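Aminotransferase (Neisseria meningitidis Z2491, PDB 3JTX) probably transfers amino groups between amino acids and keto acids, with pyridoxal 5'-phosphate bound as an internal Schiff base. Local coordinates at residues 92-97 against 256-261; 105-110 against 265-270; 331-336 against 371-376; 337-342 against 355-360. One frame throughout, in Å; residues are numbered along the deposited sequence.

Contact 1 (92-97 against 256-261); sequences NEILPV and FVAGDA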
# COMPACT_ATOMS: atom_id res chain seq x y z
N ASN A 92 -21.14 2.98 -3.08
CA ASN A 92 -20.87 1.65 -2.56
C ASN A 92 -20.26 0.63 -3.52
O ASN A 92 -19.89 -0.45 -3.07
CB ASN A 92 -22.11 1.06 -1.85
CG ASN A 92 -23.29 0.87 -2.78
OD1 ASN A 92 -23.16 0.92 -4.00
ND2 ASN A 92 -24.46 0.62 -2.20
N GLU A 93 -20.06 0.99 -4.78
CA GLU A 93 -19.50 0.06 -5.79
C GLU A 93 -18.12 0.41 -6.31
O GLU A 93 -17.63 -0.24 -7.24
CB GLU A 93 -20.47 -0.07 -6.97
CG GLU A 93 -21.75 -0.82 -6.62
CD GLU A 93 -22.65 -1.06 -7.82
OE1 GLU A 93 -23.01 -0.08 -8.50
OE2 GLU A 93 -23.00 -2.24 -8.06
N ILE A 94 -17.49 1.42 -5.72
CA ILE A 94 -16.18 1.90 -6.16
C ILE A 94 -15.26 2.18 -4.97
O ILE A 94 -15.64 2.88 -4.04
CB ILE A 94 -16.33 3.20 -6.98
CG1 ILE A 94 -17.27 2.98 -8.16
CG2 ILE A 94 -14.94 3.72 -7.43
CD1 ILE A 94 -17.42 4.16 -9.11
N LEU A 95 -14.04 1.64 -4.99
CA LEU A 95 -12.99 2.09 -4.04
C LEU A 95 -11.77 2.55 -4.81
O LEU A 95 -11.32 1.87 -5.73
CB LEU A 95 -12.55 0.96 -3.08
CG LEU A 95 -13.56 0.47 -2.03
CD1 LEU A 95 -12.96 -0.72 -1.20
CD2 LEU A 95 -14.02 1.66 -1.13
N PRO A 96 -11.20 3.70 -4.42
CA PRO A 96 -9.89 4.01 -5.00
C PRO A 96 -8.79 3.10 -4.47
O PRO A 96 -8.83 2.65 -3.30
CB PRO A 96 -9.66 5.47 -4.58
CG PRO A 96 -10.49 5.65 -3.35
CD PRO A 96 -11.61 4.66 -3.38
N VAL A 97 -7.77 2.85 -5.29
CA VAL A 97 -6.65 2.01 -4.89
C VAL A 97 -5.32 2.65 -5.32
O VAL A 97 -5.28 3.44 -6.25
CB VAL A 97 -6.77 0.60 -5.48
CG1 VAL A 97 -8.04 -0.11 -4.96
CG2 VAL A 97 -6.76 0.64 -7.02
N PHE A 256 -8.67 2.35 -9.43
CA PHE A 256 -9.84 2.01 -8.63
C PHE A 256 -10.26 0.58 -8.88
O PHE A 256 -9.85 -0.02 -9.86
CB PHE A 256 -11.00 2.98 -8.86
CG PHE A 256 -11.64 2.92 -10.23
CD1 PHE A 256 -12.64 2.00 -10.52
CD2 PHE A 256 -11.25 3.81 -11.23
CE1 PHE A 256 -13.25 1.98 -11.78
CE2 PHE A 256 -11.86 3.80 -12.48
CZ PHE A 256 -12.86 2.89 -12.76
N VAL A 257 -11.04 0.05 -7.94
CA VAL A 257 -11.70 -1.24 -8.06
C VAL A 257 -13.21 -0.95 -8.01
O VAL A 257 -13.65 -0.03 -7.32
CB VAL A 257 -11.27 -2.22 -6.95
CG1 VAL A 257 -11.60 -1.66 -5.55
CG2 VAL A 257 -11.91 -3.58 -7.16
N ALA A 258 -13.99 -1.67 -8.80
CA ALA A 258 -15.44 -1.44 -8.88
C ALA A 258 -16.21 -2.73 -9.09
O ALA A 258 -15.73 -3.65 -9.75
CB ALA A 258 -15.76 -0.45 -9.99
N GLY A 259 -17.42 -2.79 -8.55
CA GLY A 259 -18.25 -3.98 -8.66
C GLY A 259 -19.00 -4.25 -7.38
O GLY A 259 -19.44 -3.32 -6.70
N ASP A 260 -19.13 -5.54 -7.05
CA ASP A 260 -19.97 -6.06 -5.97
C ASP A 260 -19.79 -5.25 -4.69
O ASP A 260 -18.73 -5.30 -4.05
CB ASP A 260 -19.59 -7.53 -5.73
CG ASP A 260 -20.50 -8.24 -4.75
OD1 ASP A 260 -21.03 -7.57 -3.85
OD2 ASP A 260 -20.63 -9.48 -4.86
N ALA A 261 -20.84 -4.50 -4.31
CA ALA A 261 -20.84 -3.67 -3.09
C ALA A 261 -20.53 -4.42 -1.80
O ALA A 261 -19.92 -3.86 -0.89
CB ALA A 261 -22.19 -2.92 -2.93
O HOH W 1 -19.65 -1.25 -0.49
O HOH W 2 -23.04 -4.17 -6.21
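L95 and V257 pair where strand 94-97, outermost in the mixed sheet within this chain, runs antiparallel to strand 255-259. They form a hydrogen-bonded pair. L95 N donates to V257 O, and V257 N returns a bond to L95 O at 2.9 Å. I94 with A258 and P96 with F256 are the non-hydrogen-bonded pairs flanking it. A third backbone bond, G259 N to E93 O, also measures 2.9 Å. A258 CA makes a bent CA-H...O contact to E93 O at 3.0 Å. G259 has a backbone conformation in which a CB would jam against the carbonyl of A258. Strand 255-259 is also antiparallel to strand 237-242 on its other side. This single reversed strand in an otherwise parallel seven-stranded sheet is the hallmark of the large domain of fold type I pyridoxal-phosphate enzymes. On one face, V257 CG1 lies between its backbone N and carbonyl carbon (chi1 60°). V257 CG1 meets L95 CB at 3.7 Å and V97 CG1 at 3.9 Å. Helix 261-274 covers this face through L264 and L268. On the opposite face, I94 CG1 lies 4.2 Å from A258 CB, and I94 also packs on C75 and A76 of helix 69-82. Past the strands, one water links E93 OE2, at 2.7 Å, to A261 N. E93 OE1 accepts a hydrogen bond from D89 N and forms a salt bridge with R234.

Contact 2 (105-110 against 265-270); sequences FSFVQT and KNFLLY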
# COMPACT_ATOMS: atom_id res chain seq x y z
N PHE A 105 -3.22 -7.73 -5.13
CA PHE A 105 -2.53 -8.52 -4.10
C PHE A 105 -3.36 -8.64 -2.83
O PHE A 105 -3.61 -9.74 -2.32
CB PHE A 105 -1.15 -7.94 -3.78
CG PHE A 105 -0.39 -8.76 -2.76
CD1 PHE A 105 0.41 -9.81 -3.16
CD2 PHE A 105 -0.51 -8.49 -1.40
CE1 PHE A 105 1.09 -10.61 -2.21
CE2 PHE A 105 0.18 -9.27 -0.44
CZ PHE A 105 0.97 -10.33 -0.86
N SER A 106 -3.78 -7.49 -2.29
CA SER A 106 -4.53 -7.50 -1.04
C SER A 106 -5.90 -8.18 -1.19
O SER A 106 -6.31 -8.92 -0.29
CB SER A 106 -4.69 -6.08 -0.48
OG SER A 106 -5.31 -5.21 -1.39
N PHE A 107 -6.58 -7.97 -2.31
CA PHE A 107 -7.86 -8.63 -2.48
C PHE A 107 -7.72 -10.16 -2.43
O PHE A 107 -8.46 -10.85 -1.74
CB PHE A 107 -8.61 -8.20 -3.75
CG PHE A 107 -10.01 -8.73 -3.79
CD1 PHE A 107 -10.97 -8.23 -2.92
CD2 PHE A 107 -10.35 -9.78 -4.62
CE1 PHE A 107 -12.25 -8.76 -2.87
CE2 PHE A 107 -11.64 -10.32 -4.59
CZ PHE A 107 -12.58 -9.82 -3.73
N VAL A 108 -6.71 -10.67 -3.12
CA VAL A 108 -6.42 -12.11 -3.10
C VAL A 108 -6.15 -12.61 -1.67
O VAL A 108 -6.70 -13.65 -1.25
CB VAL A 108 -5.24 -12.44 -4.04
CG1 VAL A 108 -4.74 -13.88 -3.82
CG2 VAL A 108 -5.67 -12.21 -5.48
N GLN A 109 -5.37 -11.85 -0.89
CA GLN A 109 -5.10 -12.29 0.49
C GLN A 109 -6.41 -12.48 1.28
O GLN A 109 -6.54 -13.47 2.02
CB GLN A 109 -4.18 -11.33 1.26
CG GLN A 109 -2.85 -11.02 0.61
CD GLN A 109 -2.16 -12.23 0.01
OE1 GLN A 109 -1.70 -13.12 0.73
NE2 GLN A 109 -2.08 -12.27 -1.33
N THR A 110 -7.37 -11.58 1.11
CA THR A 110 -8.66 -11.67 1.81
C THR A 110 -9.52 -12.85 1.34
O THR A 110 -10.35 -13.38 2.10
CB THR A 110 -9.51 -10.39 1.64
OG1 THR A 110 -10.09 -10.36 0.33
CG2 THR A 110 -8.68 -9.12 1.87
N LYS A 265 -17.42 -3.66 0.67
CA LYS A 265 -17.62 -3.33 2.08
C LYS A 265 -16.58 -4.04 2.94
O LYS A 265 -15.92 -3.42 3.80
CB LYS A 265 -19.04 -3.71 2.52
CG LYS A 265 -19.39 -3.33 3.95
CD LYS A 265 -20.84 -3.74 4.25
CE LYS A 265 -21.26 -3.29 5.65
NZ LYS A 265 -20.49 -4.00 6.72
N ASN A 266 -16.41 -5.33 2.69
CA ASN A 266 -15.45 -6.13 3.45
C ASN A 266 -14.03 -5.77 3.08
O ASN A 266 -13.17 -5.67 3.96
CB ASN A 266 -15.72 -7.63 3.28
CG ASN A 266 -17.04 -8.04 3.88
OD1 ASN A 266 -17.47 -7.47 4.89
ND2 ASN A 266 -17.70 -9.01 3.26
N PHE A 267 -13.78 -5.50 1.80
CA PHE A 267 -12.46 -5.10 1.36
C PHE A 267 -12.04 -3.77 2.03
O PHE A 267 -10.88 -3.61 2.47
CB PHE A 267 -12.43 -4.98 -0.16
CG PHE A 267 -11.04 -4.93 -0.78
CD1 PHE A 267 -9.93 -5.51 -0.17
CD2 PHE A 267 -10.87 -4.34 -2.02
CE1 PHE A 267 -8.68 -5.46 -0.77
CE2 PHE A 267 -9.61 -4.31 -2.62
CZ PHE A 267 -8.53 -4.87 -2.00
N LEU A 268 -12.97 -2.82 2.10
CA LEU A 268 -12.69 -1.53 2.73
C LEU A 268 -12.24 -1.70 4.20
O LEU A 268 -11.30 -1.04 4.65
CB LEU A 268 -13.91 -0.60 2.65
CG LEU A 268 -13.78 0.72 3.41
CD1 LEU A 268 -12.62 1.54 2.84
CD2 LEU A 268 -15.13 1.51 3.36
N LEU A 269 -12.91 -2.57 4.95
CA LEU A 269 -12.57 -2.79 6.35
C LEU A 269 -11.12 -3.29 6.47
O LEU A 269 -10.35 -2.79 7.28
CB LEU A 269 -13.53 -3.81 7.00
CG LEU A 269 -13.30 -4.12 8.48
CD1 LEU A 269 -13.30 -2.84 9.37
CD2 LEU A 269 -14.37 -5.13 8.97
N TYR A 270 -10.78 -4.27 5.66
CA TYR A 270 -9.42 -4.79 5.62
C TYR A 270 -8.41 -3.70 5.26
O TYR A 270 -7.34 -3.64 5.86
CB TYR A 270 -9.34 -5.92 4.58
CG TYR A 270 -7.98 -6.54 4.41
CD1 TYR A 270 -7.61 -7.66 5.13
CD2 TYR A 270 -7.09 -6.05 3.47
CE1 TYR A 270 -6.35 -8.26 4.96
CE2 TYR A 270 -5.84 -6.63 3.31
CZ TYR A 270 -5.48 -7.74 4.05
OH TYR A 270 -4.22 -8.32 3.88
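T110 OG1 donates to F107 O at 2.7 Å, in the carbonyl plane and on a lone pair. This bond within helix 100-111 fixes the rotation of T110. CG2 of T110 then lies anti to its own carbonyl carbon and sits over the face of the Y270 ring. T110 CG2 is 3.6 Å from the Y270 ring centroid and only 10° off the ring normal, a CH-pi contact. One turn back, F107 and F267 form a T-shaped pair with planes at 78°. F107 gives the edge: its CD1 lies 3.8 Å above the F267 plane, over the ring centre. F107 CB adds a second, off-centre CH-pi contact to the same ring. S106 OG lies in the F267 plane at the ring edge, 3.3 Å from F267 CZ. The hydroxyl itself is hydrogen-bonded to E102 O. At the far end of the tyrosine, Y270 OH is 4.0 Å from Q109 CB. Y270 also meets F105 of the second subunit edge-to-face, and F105 meets Y270 of that subunit in return. The axes of segments 105-110 and 265-270 make 106° and approach to 10.6 Å. Helices 100-111 and 261-274 of the large domain thus pack through aromatic side chains beside the second subunit, consistent with the dimers of class I and II aminotransferases.

Contact 3 (331-336 against 371-376); sequences LKVPDG and GYVRIA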
# COMPACT_ATOMS: atom_id res chain seq x y z
N LEU A 331 4.44 -11.76 -31.00
CA LEU A 331 4.93 -12.16 -32.30
C LEU A 331 5.27 -13.66 -32.37
O LEU A 331 6.12 -14.16 -31.62
CB LEU A 331 6.16 -11.32 -32.68
CG LEU A 331 6.70 -11.59 -34.09
CD1 LEU A 331 5.69 -11.11 -35.14
CD2 LEU A 331 8.07 -10.95 -34.30
N LYS A 332 4.60 -14.36 -33.28
CA LYS A 332 4.89 -15.77 -33.53
C LYS A 332 6.26 -15.90 -34.21
O LYS A 332 6.50 -15.33 -35.27
CB LYS A 332 3.79 -16.39 -34.41
CG LYS A 332 3.88 -17.92 -34.57
CD LYS A 332 2.75 -18.46 -35.47
CE LYS A 332 3.11 -19.81 -36.10
NZ LYS A 332 2.01 -20.38 -36.95
N VAL A 333 7.14 -16.67 -33.56
CA VAL A 333 8.48 -16.92 -34.04
C VAL A 333 8.43 -18.04 -35.10
O VAL A 333 7.99 -19.16 -34.80
CB VAL A 333 9.40 -17.35 -32.88
CG1 VAL A 333 10.79 -17.76 -33.41
CG2 VAL A 333 9.49 -16.21 -31.85
N PRO A 334 8.89 -17.75 -36.33
CA PRO A 334 8.81 -18.73 -37.43
C PRO A 334 9.25 -20.16 -37.10
O PRO A 334 8.50 -21.10 -37.37
CB PRO A 334 9.68 -18.09 -38.50
CG PRO A 334 9.46 -16.61 -38.30
CD PRO A 334 9.37 -16.44 -36.80
N ASP A 335 10.43 -20.34 -36.49
CA ASP A 335 10.92 -21.69 -36.19
C ASP A 335 10.57 -22.17 -34.79
O ASP A 335 11.02 -23.24 -34.37
CB ASP A 335 12.43 -21.83 -36.46
CG ASP A 335 13.32 -21.11 -35.43
OD1 ASP A 335 12.86 -20.62 -34.37
OD2 ASP A 335 14.54 -21.07 -35.70
N GLY A 336 9.76 -21.39 -34.06
CA GLY A 336 9.30 -21.77 -32.74
C GLY A 336 10.25 -21.51 -31.57
O GLY A 336 9.86 -21.72 -30.43
N GLY A 371 7.53 -20.14 -28.37
CA GLY A 371 7.24 -19.89 -29.78
C GLY A 371 6.75 -18.48 -30.08
O GLY A 371 6.42 -18.18 -31.23
N TYR A 372 6.71 -17.63 -29.06
CA TYR A 372 6.32 -16.22 -29.18
C TYR A 372 7.31 -15.34 -28.46
O TYR A 372 7.94 -15.79 -27.52
CB TYR A 372 4.95 -16.00 -28.53
CG TYR A 372 3.83 -16.61 -29.31
CD1 TYR A 372 3.17 -15.89 -30.30
CD2 TYR A 372 3.44 -17.93 -29.09
CE1 TYR A 372 2.15 -16.46 -31.05
CE2 TYR A 372 2.41 -18.51 -29.83
CZ TYR A 372 1.78 -17.77 -30.81
OH TYR A 372 0.76 -18.35 -31.56
N VAL A 373 7.44 -14.09 -28.92
CA VAL A 373 8.12 -13.06 -28.15
C VAL A 373 7.16 -11.90 -27.94
O VAL A 373 6.36 -11.56 -28.83
CB VAL A 373 9.44 -12.56 -28.82
CG1 VAL A 373 10.46 -13.67 -28.88
CG2 VAL A 373 9.20 -11.95 -30.24
N ARG A 374 7.23 -11.29 -26.76
CA ARG A 374 6.50 -10.07 -26.52
C ARG A 374 7.34 -8.86 -26.94
O ARG A 374 8.49 -8.71 -26.53
CB ARG A 374 6.07 -9.94 -25.05
CG ARG A 374 5.02 -8.87 -24.85
CD ARG A 374 4.78 -8.59 -23.42
NE ARG A 374 5.92 -8.00 -22.75
CZ ARG A 374 5.98 -7.77 -21.44
NH1 ARG A 374 4.95 -8.06 -20.66
NH2 ARG A 374 7.06 -7.22 -20.90
N ILE A 375 6.75 -8.01 -27.78
CA ILE A 375 7.34 -6.73 -28.19
C ILE A 375 6.41 -5.62 -27.72
O ILE A 375 5.21 -5.66 -28.02
CB ILE A 375 7.45 -6.66 -29.75
CG1 ILE A 375 8.39 -7.74 -30.28
CG2 ILE A 375 7.93 -5.32 -30.22
CD1 ILE A 375 8.26 -8.01 -31.80
N ALA A 376 6.95 -4.66 -26.97
CA ALA A 376 6.19 -3.49 -26.49
C ALA A 376 6.54 -2.30 -27.37
O ALA A 376 7.71 -1.99 -27.53
CB ALA A 376 6.54 -3.19 -25.01
O HOH W 3 5.84 -20.29 -32.65
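L331 and V373 form a hydrogen-bonded antiparallel pair. L331 N donates to V373 O at 2.9 Å, and V373 N to L331 O at 3.0 Å. V333 N extends the ladder to G371 O with a nearly straight bond (169°). On one side of the sheet, the Y372 ring lies against K332. Y372 CE1 is 3.7 Å from K332 CB, and Y372 CD1 is 3.6 Å from K332 N. On the other side, L331 CG is anti to its backbone N (chi1 -176°), and CD2 touches I375 CD1 at 3.9 Å. V333 CG2 reaches V373 CG1 at 4.0 Å. These strands belong to the small antiparallel sheet of 328-332, 372-376 and 354-355. In it, R374 is bonded to N179 and makes a salt bridge to the sulfonate of an MES molecule, probably from the crystallisation liquor. R374 is probably the arginine that holds the substrate carboxylate in this family. Farther out, a type I turn from V333 to G336 closes with G336 N to V333 O. Its G336 O receives the CA-H of G371, with G371 CA 3.3 Å away. One water bridges V333 O and G371 O. W330 stacks on Y372, while F341 of helix 338-349 covers L331, V333 and V373.

Contact 4 (337-342 against 355-360); sequences DDLAFA and PGRFLA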
# COMPACT_ATOMS: atom_id res chain seq x y z
N ASP A 337 11.48 -21.08 -31.84
CA ASP A 337 12.49 -20.92 -30.79
C ASP A 337 12.60 -19.45 -30.38
O ASP A 337 13.40 -18.69 -30.92
CB ASP A 337 13.84 -21.49 -31.24
CG ASP A 337 14.85 -21.57 -30.11
OD1 ASP A 337 14.65 -20.95 -29.05
OD2 ASP A 337 15.87 -22.25 -30.30
N ASP A 338 11.79 -19.06 -29.40
CA ASP A 338 11.73 -17.68 -28.94
C ASP A 338 13.01 -17.23 -28.22
O ASP A 338 13.35 -16.05 -28.24
CB ASP A 338 10.49 -17.44 -28.08
CG ASP A 338 10.33 -18.47 -26.97
OD1 ASP A 338 10.10 -19.66 -27.30
OD2 ASP A 338 10.44 -18.09 -25.78
N LEU A 339 13.72 -18.18 -27.60
CA LEU A 339 14.99 -17.89 -26.95
C LEU A 339 16.05 -17.52 -27.99
O LEU A 339 16.74 -16.51 -27.86
CB LEU A 339 15.46 -19.10 -26.14
CG LEU A 339 16.65 -18.90 -25.23
CD1 LEU A 339 16.40 -17.69 -24.28
CD2 LEU A 339 16.90 -20.20 -24.44
N ALA A 340 16.17 -18.35 -29.03
CA ALA A 340 17.13 -18.11 -30.10
C ALA A 340 16.79 -16.83 -30.86
O ALA A 340 17.69 -16.11 -31.28
CB ALA A 340 17.20 -19.31 -31.06
N PHE A 341 15.50 -16.53 -31.01
CA PHE A 341 15.03 -15.28 -31.63
C PHE A 341 15.52 -14.03 -30.86
O PHE A 341 16.12 -13.13 -31.43
CB PHE A 341 13.50 -15.29 -31.70
CG PHE A 341 12.92 -14.30 -32.66
CD1 PHE A 341 12.84 -14.60 -34.02
CD2 PHE A 341 12.40 -13.10 -32.21
CE1 PHE A 341 12.30 -13.67 -34.92
CE2 PHE A 341 11.84 -12.18 -33.10
CZ PHE A 341 11.79 -12.47 -34.45
N ALA A 342 15.27 -14.00 -29.56
CA ALA A 342 15.69 -12.89 -28.73
C ALA A 342 17.22 -12.76 -28.72
O ALA A 342 17.76 -11.64 -28.77
CB ALA A 342 15.15 -13.03 -27.30
N PRO A 355 11.40 -13.30 -24.54
CA PRO A 355 10.98 -14.65 -24.83
C PRO A 355 9.66 -14.99 -24.11
O PRO A 355 9.53 -14.80 -22.89
CB PRO A 355 12.14 -15.50 -24.29
CG PRO A 355 13.31 -14.62 -24.47
CD PRO A 355 12.80 -13.26 -24.10
N GLY A 356 8.68 -15.46 -24.87
CA GLY A 356 7.34 -15.70 -24.32
C GLY A 356 7.33 -16.72 -23.20
O GLY A 356 6.49 -16.66 -22.30
N ARG A 357 8.26 -17.67 -23.24
CA ARG A 357 8.35 -18.69 -22.19
C ARG A 357 8.55 -18.07 -20.81
O ARG A 357 8.16 -18.65 -19.79
CB ARG A 357 9.46 -19.71 -22.52
CG ARG A 357 10.88 -19.18 -22.36
CD ARG A 357 11.90 -20.16 -22.92
NE ARG A 357 11.71 -20.35 -24.35
CZ ARG A 357 12.34 -21.27 -25.09
NH1 ARG A 357 13.21 -22.10 -24.53
NH2 ARG A 357 12.10 -21.34 -26.39
N PHE A 358 9.10 -16.86 -20.77
CA PHE A 358 9.32 -16.18 -19.49
C PHE A 358 8.06 -15.63 -18.84
O PHE A 358 8.10 -15.23 -17.67
CB PHE A 358 10.36 -15.05 -19.66
CG PHE A 358 11.77 -15.52 -20.00
CD1 PHE A 358 12.17 -16.85 -19.82
CD2 PHE A 358 12.71 -14.62 -20.46
CE1 PHE A 358 13.48 -17.25 -20.12
CE2 PHE A 358 14.02 -15.02 -20.77
CZ PHE A 358 14.40 -16.33 -20.60
N LEU A 359 6.95 -15.58 -19.59
CA LEU A 359 5.67 -15.08 -19.09
C LEU A 359 4.67 -16.20 -18.79
O LEU A 359 3.49 -15.94 -18.50
CB LEU A 359 5.03 -14.12 -20.12
CG LEU A 359 5.86 -12.88 -20.48
CD1 LEU A 359 5.18 -12.05 -21.58
CD2 LEU A 359 6.04 -12.05 -19.22
N ALA A 360 5.14 -17.45 -18.89
CA ALA A 360 4.25 -18.60 -18.80
C ALA A 360 4.83 -19.72 -17.95
O ALA A 360 6.05 -19.81 -17.74
CB ALA A 360 3.96 -19.11 -20.20
O HOH W 4 14.96 -22.97 -26.72
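D338 CG sits between its backbone N and carbonyl carbon (chi1 50°). The R357 chain turns at chi3 (63°), which sets NE toward the carboxylate of D338. The guanidinium grips D338 side-on with two nitrogens. R357 NH2 donates to D338 OD1 at 2.8 Å, from above the carboxylate plane. R357 NE donates to D338 OD2 at 3.0 Å, on the syn side but tilted out of the carboxylate plane. The planes of the two groups stand 52° apart. D338 OD2 also takes a weak bond from the backbone R357 N at 3.4 Å, and D338 OD1 accepts from G371 N. These donors would probably favour the charged carboxylate. D337 adds a second, looser charge to the network. D337 OD1 is 3.7 Å from R357 NH2, a long salt bridge. It lies well out of the guanidinium plane, so charge alone is involved. D337 is the N-cap of helix 338-349, and its OD1 accepts from A340 N at 3.0 Å. A water joins D337 OD1 to R357 NH1. L339 CB lies over the centre of one guanidinium face, 3.9 Å above its plane. A342 CB packs on P355 CG at 3.7 Å. P355 CB in turn covers one face of the F358 ring, toward its rim. The contact ties the N-terminal part of helix 338-349 to the 3-10 turn 356-359 that follows strand 354-355. The backbone of G356 is hydrogen-bonded to Y372 of strand 372-376, and helix 13-20 packs on P355 and F358 through L17, R16 and A20.

From the N terminus, strand 94-97 comes first and helix 100-111 follows it. Some 158 residues after strand 94-97 ends, strand 255-259 closes contact 1, and helix 261-274 then closes contact 2. The two loops cross, since their segments alternate along the chain. They touch where L95 packs on F267 and L268, so sheet edge and dimer-facing helices are joined. Contacts 3 and 4 open only after both have closed, on the opposite side of the chain's centre. Contact 3 joins strands 328-332 and 372-376. Contact 4 lies wholly within its loop and joins helix 338-349 to the turn after strand 354-355 of the same small sheet. Centres of contacts 1 and 3 are about 37 Å apart.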